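Local coordinates for protein dihydrodipicolinate synthase (Bacteroides thetaiotaomicron, PDB 4XKY) that probably acts as a Schiff-base-forming, pyruvate-dependent aldolase of the DapA family, perhaps the dihydrodipicolinate synthase of lysine biosynthesis, at residues Leu54-Arg59 against Val89-Leu94; Ser81-Val86 against Pro108-Thr113; Leu12-Leu17 against Met60-Asn65; Val78-Ser81 against Glu87-Asn90. All blocks are in the same frame, centred on the assembly; numbering follows the deposited sequence.

How the interactions relate
All four contacts lie in one sector of a TIM barrel, and three of them use helix 85-97. Interaction 4 is buried, tying the end of strand 76-79 to that helix by a single short serine bond. Interaction 1, partly buried, joins the same helix to helix 56-70 through a tyrosine hydroxyl with two polar partners. Interaction 2 shifts to the loops where strands 76-79 and 102-105 end, near a second subunit, and depends on a backbone carbonyl and a tyrosine. Interaction 3, also buried, has no hydrogen bond across it: a methionine of helix 56-70 packs against segment 12-17. A salt bridge, R59 to D82, connects interactions 1 and 2.

Interaction 1 of 4, residues Leu54-Arg59 against Val89-Leu94; sequences LSYKLR and VNLACL
The hydroxyl of Y56 is held by two polar groups of helix 85-97. N90 ND2 donates to Y56 OH over 2.7 Å with an N-H...O angle of 166°, and Y56 OH in turn bonds to the backbone oxygen E87 O, one turn before N90. The hydrogen bond from N90 is nearly straight, with the hydroxyl in the plane of the N90 amide, and ND2 meets the phenol at its edge, in the ring plane. Ring and amide planes are only 25° apart. With CG anti to the backbone N (chi1 -152°), the ring of Y56 extends from its helix to helix 85-97, which explains how a residue at the start of one helix reaches the next.

L91, next to N90 on the same helix, points back toward the tyrosine. Its CD2 methyl stands 3.6 Å from Y56 CZ, at an angle that is neither face nor edge, while L91 CG lies 3.5 Å from Y56 OH. The other methyl, L91 CD1, approaches R59 NH2 to 3.4 Å; the two side chains cross at about a right angle. R59 is bent at chi3, and its NH1 makes a salt bridge with D82, so the methyl touches one end of a guanidinium whose charge is probably balanced by D82.

At the start of helix 56-70, S55 is the N-cap; its OG accepts from L58 N at 3.1 Å and also bonds to D20. An aromatic side chain of another subunit meets the Y56 ring, and L91 also packs on M60 and I63, so the contact lies between two neighbouring barrel helices and beside the subunit interface.

Interaction 2 of 4, residues Ser81-Val86 against Pro108-Thr113; sequences SDTSIV and PYYFAT
At the C-terminal rim of the barrel, the loop leading from strand 76-79 into helix 85-97 meets the loop after strand 102-105 through T83, Y110 and P108. The polar link is the phenol of Y110, whose OH donates to the backbone oxygen T83 O over 2.8 Å. The donor lies in the carbonyl plane with a C=O...donor angle of 150°, and the oxygen is met at the ring edge, close to the plane of the phenol. Y110 CG sits between its backbone N and carbonyl carbon (chi1 54°), which turns the phenol end toward T83. Beside the hydroxyl, Y110 CE1 is 4.0 Å from T83 CB, so the ring edge rests along the threonine as well as bonding to its backbone.

The carbonyl is presented by a defined turn. D82 OD1 accepts from S84 N at 2.9 Å, an Asx turn in which the carboxylate uses its anti lone pair; the other oxygen, OD2, is turned to R59. S84 then serves as N-cap of helix 85-97, its OG accepting from E87 N. Turn and cap together probably help hold the chain around the T83-S84 peptide.

P108 packs against the same backbone corner, its CB pointing toward segment 81-86: P108 CB is 4.1 Å from T83 CA and equally 4.1 Å from D82 O, both van der Waals distances, one to a CA and one to a carbonyl oxygen. Just beyond it, F111 N bonds to P108 O at 3.1 Å, closing the turn that carries Y110. T83 OG1 is hydrogen-bonded to the backbone of another subunit, and an aromatic side chain from a neighbouring subunit meets the F111 ring.

Interaction 3 of 4, residues Leu12-Leu17 against Met60-Asn65; sequences LVTPLL and MEMIKN
M62 reaches from helix 56-70 over the backbone of V13 and the side chain of T14, putting its thioether between L12 and P15. In TIM-barrel terms, one of the outer helices is packed here on the chain that follows the first strand, 7-8. The nearest CA atoms, those of T14 and M62, are 6.8 Å apart, a separation bridged by the one long side chain. M62 CG is anti to the backbone N (chi1 179°), and the chain then bends at chi2 (60°), turning SD and CE along segment 12-17.

T14 flanks the bend. Its OG1 is 4.0 Å from M62 CG, and its methyl CG2 is 4.1 Å from M62 SD, while OG1 has its hydrogen-bond partner in G49 O. P15 CD borders the sulfur more distantly. Helix 24-36 adds to the surroundings, with L27 touching M62 and L34 touching L12. V13, whose side chain turns away from M62, lies close to T48, a predicted pyruvate-binding residue.

At the tip, M62 CE has L12 CB 4.0 Å away and V13 O as close as 3.4 Å.

Interaction 4 of 4, residues Val78-Ser81 against Glu87-Asn90; sequences VCIS and ESVN
S88 OG donates to the backbone oxygen I80 O over 2.6 Å, a short bond and the only hydrogen bond between segments 78-81 and 87-90. The hydroxyl does not come in along a lone pair: it stands above the carbonyl plane, 50° out of it, with a C=O...donor angle of 129°. Carrying OG anti to its backbone N (chi1 178°), S88 points the hydroxyl from the helix flank to the carbonyl. S88 CA also faces I80 O at 3.4 Å, a weaker CH...O approach.

The I80 side chain lies along the same hydroxyl. Its CD1 lies 3.4 Å from S88 OG and CG1 3.6 Å, while I80 CB is 3.8 Å from the backbone oxygen S88 O. The polar bond is thus flanked by hydrocarbon from the very residue whose carbonyl accepts it.

One shell further out, I80 packs on L91 and A92 of helix 85-97 and on V103 of strand 102-105, and its backbone is hydrogen-bonded to V104. These neighbours belong to the unit strand 76-79, helix 85-97, strand 102-105, a beta-alpha-beta crossover of the barrel, and the S88 bond joins its first strand end to its helix. The next residue, S81, turns its CB away from the helix; its OG is hydrogen-bonded to A106 N and to the hydroxyl of Y136, the predicted proton donor/acceptor.

With both S88 and I80 buried, the bond satisfies a carbonyl just past the strand end, and by holding the peptide between I80 and S81 it probably helps position S81 OG beside Y136.

Interaction 1 of 4, residues Leu54-Arg59 against Val89-Leu94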
loop_
_atom_site.group_PDB
_atom_site.type_symbol
_atom_site.label_atom_id
_atom_site.label_comp_id
_atom_site.label_asym_id
_atom_site.label_seq_id
_atom_site.Cartn_x
_atom_site.Cartn_y
_atom_site.Cartn_z
ATOM N N LEU A 54 6.596 18.537 16.032
ATOM C CA LEU A 54 7.056 19.462 17.074
ATOM C C LEU A 54 8.142 18.848 17.917
ATOM O O LEU A 54 8.189 17.650 18.100
ATOM C CB LEU A 54 5.895 19.837 17.989
ATOM C CG LEU A 54 4.731 20.521 17.271
ATOM C CD1 LEU A 54 3.669 20.925 18.263
ATOM C CD2 LEU A 54 5.169 21.709 16.432
ATOM N N SER A 55 9.024 19.691 18.429
ATOM C CA SER A 55 10.060 19.251 19.337
ATOM C C SER A 55 9.447 18.729 20.649
ATOM O O SER A 55 8.304 19.036 20.999
ATOM C CB SER A 55 11.006 20.409 19.642
ATOM O OG SER A 55 10.399 21.311 20.560
ATOM N N TYR A 56 10.223 17.939 21.375
ATOM C CA TYR A 56 9.795 17.454 22.689
ATOM C C TYR A 56 9.489 18.589 23.627
ATOM O O TYR A 56 8.521 18.554 24.350
ATOM C CB TYR A 56 10.903 16.628 23.330
ATOM C CG TYR A 56 10.357 15.600 24.278
ATOM C CD1 TYR A 56 9.620 14.531 23.786
ATOM C CD2 TYR A 56 10.553 15.693 25.649
ATOM C CE1 TYR A 56 9.103 13.570 24.625
ATOM C CE2 TYR A 56 10.037 14.729 26.501
ATOM C CZ TYR A 56 9.310 13.671 25.971
ATOM O OH TYR A 56 8.770 12.681 26.743
ATOM N N LYS A 57 10.333 19.608 23.628
ATOM C CA LYS A 57 10.088 20.776 24.448
ATOM C C LYS A 57 8.716 21.371 24.172
ATOM O O LYS A 57 7.944 21.653 25.098
ATOM C CB LYS A 57 11.178 21.820 24.210
ATOM C CG LYS A 57 11.050 23.077 25.062
ATOM C CD LYS A 57 11.939 24.185 24.509
ATOM C CE LYS A 57 11.206 25.047 23.487
ATOM N NZ LYS A 57 12.140 25.968 22.788
ATOM N N LEU A 58 8.388 21.548 22.898
ATOM C CA LEU A 58 7.119 22.189 22.564
ATOM C C LEU A 58 5.932 21.330 22.943
ATOM O O LEU A 58 4.955 21.835 23.461
ATOM C CB LEU A 58 7.074 22.537 21.094
ATOM C CG LEU A 58 6.155 23.629 20.602
ATOM C CD1 LEU A 58 6.201 24.852 21.474
ATOM C CD2 LEU A 58 6.591 23.990 19.206
ATOM N N ARG A 59 6.034 20.024 22.742
ATOM C CA ARG A 59 4.982 19.122 23.184
ATOM C C ARG A 59 4.787 19.278 24.719
ATOM O O ARG A 59 3.668 19.331 25.201
ATOM C CB ARG A 59 5.315 17.687 22.790
ATOM C CG ARG A 59 5.318 17.478 21.288
ATOM C CD ARG A 59 6.181 16.306 20.867
ATOM N NE ARG A 59 5.506 15.039 21.117
ATOM C CZ ARG A 59 6.094 13.852 21.046
ATOM N NH1 ARG A 59 7.395 13.765 20.751
ATOM N NH2 ARG A 59 5.386 12.756 21.297
ATOM N N VAL A 89 6.149 7.352 27.971
ATOM C CA VAL A 89 5.896 7.260 29.400
ATOM C C VAL A 89 6.226 8.608 30.073
ATOM O O VAL A 89 5.480 9.071 30.922
ATOM C CB VAL A 89 6.675 6.088 30.033
ATOM C CG1 VAL A 89 6.623 6.165 31.561
ATOM C CG2 VAL A 89 6.101 4.756 29.528
ATOM N N ASN A 90 7.304 9.259 29.651
ATOM C CA ASN A 90 7.667 10.549 30.217
ATOM C C ASN A 90 6.560 11.604 29.982
ATOM O O ASN A 90 6.278 12.413 30.865
ATOM C CB ASN A 90 9.025 10.998 29.656
ATOM C CG ASN A 90 9.449 12.359 30.175
ATOM O OD1 ASN A 90 9.847 12.495 31.325
ATOM N ND2 ASN A 90 9.352 13.377 29.329
ATOM N N LEU A 91 5.919 11.590 28.811
ATOM C CA LEU A 91 4.857 12.555 28.550
ATOM C C LEU A 91 3.650 12.261 29.411
ATOM O O LEU A 91 2.992 13.208 29.888
ATOM C CB LEU A 91 4.417 12.579 27.091
ATOM C CG LEU A 91 5.412 13.125 26.073
ATOM C CD1 LEU A 91 4.813 13.027 24.682
ATOM C CD2 LEU A 91 5.803 14.564 26.381
ATOM N N ALA A 92 3.342 10.969 29.573
ATOM C CA ALA A 92 2.254 10.553 30.462
ATOM C C ALA A 92 2.481 11.048 31.890
ATOM O O ALA A 92 1.568 11.586 32.480
ATOM C CB ALA A 92 2.073 9.049 30.466
ATOM N N CYS A 93 3.681 10.868 32.441
ATOM C CA CYS A 93 3.982 11.355 33.804
ATOM C C CYS A 93 3.882 12.878 33.931
ATOM O O CYS A 93 3.391 13.398 34.935
ATOM C CB CYS A 93 5.353 10.871 34.263
ATOM S SG CYS A 93 5.391 9.057 34.340
ATOM N N LEU A 94 4.338 13.582 32.903
ATOM C CA LEU A 94 4.225 15.020 32.849
ATOM C C LEU A 94 2.750 15.412 32.845
ATOM O O LEU A 94 2.318 16.241 33.638
ATOM C CB LEU A 94 4.918 15.549 31.601
ATOM C CG LEU A 94 4.727 17.058 31.449
ATOM C CD1 LEU A 94 5.766 17.770 32.300
ATOM C CD2 LEU A 94 4.814 17.510 30.006
#

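Interaction 2 of 4, residues Ser81-Val86 against Pro108-Thr113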
loop_
_atom_site.group_PDB
_atom_site.type_symbol
_atom_site.label_atom_id
_atom_site.label_comp_id
_atom_site.label_asym_id
_atom_site.label_seq_id
_atom_site.Cartn_x
_atom_site.Cartn_y
_atom_site.Cartn_z
ATOM N N SER A 81 1.557 9.164 22.189
ATOM C CA SER A 81 2.191 8.295 21.175
ATOM C C SER A 81 3.545 8.868 20.769
ATOM O O SER A 81 3.708 10.071 20.632
ATOM C CB SER A 81 1.340 8.112 19.903
ATOM O OG SER A 81 -0.024 7.840 20.185
ATOM N N ASP A 82 4.517 7.984 20.627
ATOM C CA ASP A 82 5.875 8.366 20.291
ATOM C C ASP A 82 6.532 7.105 19.805
ATOM O O ASP A 82 6.135 6.019 20.204
ATOM C CB ASP A 82 6.634 8.892 21.514
ATOM C CG ASP A 82 7.870 9.694 21.122
ATOM O OD1 ASP A 82 8.911 9.105 20.749
ATOM O OD2 ASP A 82 7.785 10.930 21.166
ATOM N N THR A 83 7.546 7.227 18.968
ATOM C CA THR A 83 8.240 6.034 18.509
ATOM C C THR A 83 9.025 5.431 19.673
ATOM O O THR A 83 9.286 4.232 19.674
ATOM C CB THR A 83 9.189 6.338 17.338
ATOM O OG1 THR A 83 10.141 7.322 17.753
ATOM C CG2 THR A 83 8.400 6.896 16.153
ATOM N N SER A 84 9.402 6.260 20.648
ATOM C CA SER A 84 10.099 5.774 21.860
ATOM C C SER A 84 9.155 5.623 23.047
ATOM O O SER A 84 8.545 6.588 23.490
ATOM C CB SER A 84 11.258 6.702 22.248
ATOM O OG SER A 84 11.640 6.502 23.599
ATOM N N ILE A 85 9.082 4.414 23.592
ATOM C CA ILE A 85 8.234 4.151 24.747
ATOM C C ILE A 85 8.728 4.913 25.963
ATOM O O ILE A 85 7.917 5.418 26.717
ATOM C CB ILE A 85 8.081 2.649 25.035
ATOM C CG1 ILE A 85 7.245 2.031 23.904
ATOM C CG2 ILE A 85 7.402 2.414 26.393
ATOM C CD1 ILE A 85 7.259 0.521 23.886
ATOM N N VAL A 86 10.040 5.043 26.125
ATOM C CA VAL A 86 10.562 5.846 27.216
ATOM C C VAL A 86 9.992 7.275 27.111
ATOM O O VAL A 86 9.510 7.802 28.089
ATOM C CB VAL A 86 12.109 5.853 27.257
ATOM C CG1 VAL A 86 12.606 6.985 28.146
ATOM C CG2 VAL A 86 12.629 4.510 27.745
ATOM N N PRO A 108 3.477 2.464 18.024
ATOM C CA PRO A 108 4.316 3.107 17.021
ATOM C C PRO A 108 4.164 2.409 15.667
ATOM O O PRO A 108 3.954 1.201 15.638
ATOM C CB PRO A 108 5.724 2.905 17.578
ATOM C CG PRO A 108 5.627 1.676 18.402
ATOM C CD PRO A 108 4.278 1.780 19.048
ATOM N N TYR A 109 4.261 3.150 14.568
ATOM C CA TYR A 109 3.897 2.585 13.250
ATOM C C TYR A 109 4.624 1.291 12.880
ATOM O O TYR A 109 4.011 0.366 12.355
ATOM C CB TYR A 109 4.036 3.617 12.121
ATOM C CG TYR A 109 5.442 3.941 11.655
ATOM C CD1 TYR A 109 5.982 3.317 10.529
ATOM C CD2 TYR A 109 6.215 4.902 12.309
ATOM C CE1 TYR A 109 7.257 3.619 10.085
ATOM C CE2 TYR A 109 7.495 5.209 11.872
ATOM C CZ TYR A 109 8.011 4.566 10.759
ATOM O OH TYR A 109 9.278 4.861 10.313
ATOM N N TYR A 110 5.915 1.225 13.177
ATOM C CA TYR A 110 6.735 0.087 12.761
ATOM C C TYR A 110 6.345 -1.204 13.466
ATOM O O TYR A 110 6.576 -2.292 12.944
ATOM C CB TYR A 110 8.226 0.375 12.989
ATOM C CG TYR A 110 8.574 0.794 14.404
ATOM C CD1 TYR A 110 8.704 2.140 14.750
ATOM C CD2 TYR A 110 8.765 -0.158 15.391
ATOM C CE1 TYR A 110 9.014 2.519 16.051
ATOM C CE2 TYR A 110 9.071 0.200 16.690
ATOM C CZ TYR A 110 9.196 1.528 17.024
ATOM O OH TYR A 110 9.506 1.811 18.337
ATOM N N PHE A 111 5.752 -1.099 14.649
ATOM C CA PHE A 111 5.775 -2.243 15.556
ATOM C C PHE A 111 4.877 -3.405 15.143
ATOM O O PHE A 111 5.361 -4.517 14.928
ATOM C CB PHE A 111 5.465 -1.832 16.993
ATOM C CG PHE A 111 5.237 -2.999 17.895
ATOM C CD1 PHE A 111 6.261 -3.895 18.149
ATOM C CD2 PHE A 111 3.989 -3.232 18.453
ATOM C CE1 PHE A 111 6.056 -4.994 18.965
ATOM C CE2 PHE A 111 3.777 -4.325 19.274
ATOM C CZ PHE A 111 4.812 -5.205 19.534
ATOM N N ALA A 112 3.581 -3.144 15.034
ATOM C CA ALA A 112 2.586 -4.216 14.960
ATOM C C ALA A 112 2.796 -5.215 13.801
ATOM O O ALA A 112 2.741 -4.847 12.623
ATOM C CB ALA A 112 1.185 -3.620 14.906
ATOM N N THR A 113 3.057 -6.471 14.152
ATOM C CA THR A 113 3.018 -7.557 13.183
ATOM C C THR A 113 1.611 -8.141 13.191
ATOM O O THR A 113 0.985 -8.289 12.140
ATOM C CB THR A 113 4.050 -8.660 13.488
#

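Interaction 3 of 4, residues Leu12-Leu17 against Met60-Asn65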
loop_
_atom_site.group_PDB
_atom_site.type_symbol
_atom_site.label_atom_id
_atom_site.label_comp_id
_atom_site.label_asym_id
_atom_site.label_seq_id
_atom_site.Cartn_x
_atom_site.Cartn_y
_atom_site.Cartn_z
ATOM N N LEU A 12 -7.240 19.898 19.867
ATOM C CA LEU A 12 -6.715 21.246 19.755
ATOM C C LEU A 12 -5.557 21.338 18.768
ATOM O O LEU A 12 -4.706 20.468 18.716
ATOM C CB LEU A 12 -6.246 21.777 21.106
ATOM C CG LEU A 12 -7.293 22.396 22.032
ATOM C CD1 LEU A 12 -8.305 21.340 22.402
ATOM C CD2 LEU A 12 -6.638 22.893 23.299
ATOM N N VAL A 13 -5.524 22.426 17.998
ATOM C CA VAL A 13 -4.310 22.819 17.314
ATOM C C VAL A 13 -3.308 23.232 18.390
ATOM O O VAL A 13 -3.701 23.568 19.524
ATOM C CB VAL A 13 -4.535 23.962 16.285
ATOM C CG1 VAL A 13 -5.515 23.539 15.202
ATOM C CG2 VAL A 13 -5.058 25.216 16.934
ATOM N N THR A 14 -2.024 23.126 18.053
ATOM C CA THR A 14 -0.950 23.611 18.895
ATOM C C THR A 14 -0.610 24.961 18.273
ATOM O O THR A 14 0.033 25.016 17.242
ATOM C CB THR A 14 0.261 22.643 18.916
ATOM O OG1 THR A 14 -0.149 21.340 19.395
ATOM C CG2 THR A 14 1.374 23.193 19.814
ATOM N N PRO A 15 -1.115 26.058 18.854
ATOM C CA PRO A 15 -0.841 27.379 18.260
ATOM C C PRO A 15 0.603 27.758 18.468
ATOM O O PRO A 15 1.150 27.529 19.550
ATOM C CB PRO A 15 -1.775 28.328 18.993
ATOM C CG PRO A 15 -2.526 27.527 19.995
ATOM C CD PRO A 15 -1.932 26.146 20.070
ATOM N N LEU A 16 1.204 28.279 17.406
ATOM C CA LEU A 16 2.625 28.579 17.331
ATOM C C LEU A 16 2.886 30.023 16.929
ATOM O O LEU A 16 2.145 30.601 16.121
ATOM C CB LEU A 16 3.237 27.690 16.269
ATOM C CG LEU A 16 3.088 26.200 16.523
ATOM C CD1 LEU A 16 3.714 25.487 15.335
ATOM C CD2 LEU A 16 3.760 25.807 17.844
ATOM N N LEU A 17 3.935 30.613 17.489
ATOM C CA LEU A 17 4.474 31.885 16.964
ATOM C C LEU A 17 5.598 31.626 15.983
ATOM O O LEU A 17 5.916 32.461 15.152
ATOM C CB LEU A 17 4.991 32.770 18.110
ATOM C CG LEU A 17 3.931 33.243 19.108
ATOM C CD1 LEU A 17 4.550 34.176 20.159
ATOM C CD2 LEU A 17 2.820 33.993 18.372
ATOM N N MET A 60 5.872 19.385 25.476
ATOM C CA MET A 60 5.739 19.548 26.929
ATOM C C MET A 60 5.086 20.872 27.304
ATOM O O MET A 60 4.224 20.902 28.172
ATOM C CB MET A 60 7.071 19.368 27.641
ATOM C CG MET A 60 7.532 17.921 27.563
ATOM S SD MET A 60 9.075 17.452 28.385
ATOM C CE MET A 60 10.198 18.774 27.932
ATOM N N GLU A 61 5.461 21.948 26.627
ATOM C CA GLU A 61 4.839 23.240 26.868
ATOM C C GLU A 61 3.348 23.247 26.530
ATOM O O GLU A 61 2.572 23.879 27.226
ATOM C CB GLU A 61 5.564 24.332 26.108
ATOM C CG GLU A 61 6.995 24.485 26.587
ATOM C CD GLU A 61 7.752 25.596 25.893
ATOM O OE1 GLU A 61 7.217 26.191 24.932
ATOM O OE2 GLU A 61 8.904 25.849 26.297
ATOM N N MET A 62 2.949 22.535 25.484
ATOM C CA MET A 62 1.550 22.488 25.137
ATOM C C MET A 62 0.769 21.814 26.253
ATOM O O MET A 62 -0.284 22.280 26.621
ATOM C CB MET A 62 1.320 21.739 23.837
ATOM C CG MET A 62 -0.145 21.602 23.390
ATOM S SD MET A 62 -0.969 23.193 23.125
ATOM C CE MET A 62 -2.589 22.646 22.607
ATOM N N ILE A 63 1.276 20.691 26.754
ATOM C CA ILE A 63 0.642 19.989 27.847
ATOM C C ILE A 63 0.520 20.867 29.095
ATOM O O ILE A 63 -0.565 20.979 29.665
ATOM C CB ILE A 63 1.431 18.719 28.182
ATOM C CG1 ILE A 63 1.265 17.707 27.049
ATOM C CG2 ILE A 63 0.974 18.086 29.498
ATOM C CD1 ILE A 63 2.300 16.604 27.079
ATOM N N LYS A 64 1.639 21.456 29.523
ATOM C CA LYS A 64 1.666 22.283 30.727
ATOM C C LYS A 64 0.727 23.470 30.604
ATOM O O LYS A 64 -0.142 23.655 31.443
ATOM C CB LYS A 64 3.070 22.808 31.024
ATOM C CG LYS A 64 4.132 21.761 31.371
ATOM C CD LYS A 64 5.348 22.454 32.011
ATOM C CE LYS A 64 6.699 21.844 31.652
ATOM N NZ LYS A 64 7.174 22.276 30.301
ATOM N N ASN A 65 0.883 24.284 29.568
ATOM C CA ASN A 65 -0.043 25.421 29.395
ATOM C C ASN A 65 -1.509 25.014 29.269
ATOM O O ASN A 65 -2.380 25.698 29.802
ATOM C CB ASN A 65 0.350 26.300 28.203
ATOM C CG ASN A 65 1.516 27.188 28.512
ATOM O OD1 ASN A 65 1.351 28.292 29.035
ATOM N ND2 ASN A 65 2.716 26.688 28.255
#

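Interaction 4 of 4, residues Val78-Ser81 against Glu87-Asn90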
loop_
_atom_site.group_PDB
_atom_site.type_symbol
_atom_site.label_atom_id
_atom_site.label_comp_id
_atom_site.label_asym_id
_atom_site.label_seq_id
_atom_site.Cartn_x
_atom_site.Cartn_y
_atom_site.Cartn_z
ATOM N N VAL A 78 -4.360 13.710 26.785
ATOM C CA VAL A 78 -3.066 13.989 26.208
ATOM C C VAL A 78 -2.641 12.815 25.348
ATOM O O VAL A 78 -2.542 11.686 25.830
ATOM C CB VAL A 78 -1.995 14.211 27.301
ATOM C CG1 VAL A 78 -0.612 14.388 26.688
ATOM C CG2 VAL A 78 -2.337 15.426 28.159
ATOM N N CYS A 79 -2.339 13.095 24.081
ATOM C CA CYS A 79 -1.737 12.094 23.216
ATOM C C CYS A 79 -0.277 11.913 23.605
ATOM O O CYS A 79 0.518 12.867 23.587
ATOM C CB CYS A 79 -1.847 12.479 21.744
ATOM S SG CYS A 79 -1.520 11.111 20.607
ATOM N N ILE A 80 0.057 10.680 23.977
ATOM C CA ILE A 80 1.417 10.323 24.373
ATOM C C ILE A 80 2.157 9.437 23.351
ATOM O O ILE A 80 3.272 9.002 23.637
ATOM C CB ILE A 80 1.443 9.601 25.737
ATOM C CG1 ILE A 80 0.626 8.311 25.702
ATOM C CG2 ILE A 80 0.925 10.512 26.849
ATOM C CD1 ILE A 80 0.958 7.346 26.828
ATOM N N SER A 81 1.557 9.164 22.189
ATOM C CA SER A 81 2.191 8.295 21.175
ATOM C C SER A 81 3.545 8.868 20.769
ATOM O O SER A 81 3.708 10.071 20.632
ATOM C CB SER A 81 1.340 8.112 19.903
ATOM O OG SER A 81 -0.024 7.840 20.185
ATOM N N GLU A 87 10.028 7.880 25.924
ATOM C CA GLU A 87 9.515 9.238 25.740
ATOM C C GLU A 87 8.001 9.321 25.961
ATOM O O GLU A 87 7.488 10.265 26.564
ATOM C CB GLU A 87 9.863 9.769 24.334
ATOM C CG GLU A 87 11.354 9.878 24.031
ATOM C CD GLU A 87 12.124 10.717 25.025
ATOM O OE1 GLU A 87 11.487 11.512 25.746
ATOM O OE2 GLU A 87 13.366 10.565 25.105
ATOM N N SER A 88 7.289 8.312 25.477
ATOM C CA SER A 88 5.857 8.240 25.689
ATOM C C SER A 88 5.476 8.210 27.199
ATOM O O SER A 88 4.607 8.975 27.654
ATOM C CB SER A 88 5.290 7.049 24.914
ATOM O OG SER A 88 3.906 6.930 25.142
ATOM N N VAL A 89 6.149 7.352 27.971
ATOM C CA VAL A 89 5.896 7.260 29.400
ATOM C C VAL A 89 6.226 8.608 30.073
ATOM O O VAL A 89 5.480 9.071 30.922
ATOM C CB VAL A 89 6.675 6.088 30.033
ATOM C CG1 VAL A 89 6.623 6.165 31.561
ATOM C CG2 VAL A 89 6.101 4.756 29.528
ATOM N N ASN A 90 7.304 9.259 29.651
ATOM C CA ASN A 90 7.667 10.549 30.217
ATOM C C ASN A 90 6.560 11.604 29.982
ATOM O O ASN A 90 6.278 12.413 30.865
ATOM C CB ASN A 90 9.025 10.998 29.656
ATOM C CG ASN A 90 9.449 12.359 30.175
ATOM O OD1 ASN A 90 9.847 12.495 31.325
ATOM N ND2 ASN A 90 9.352 13.377 29.329
#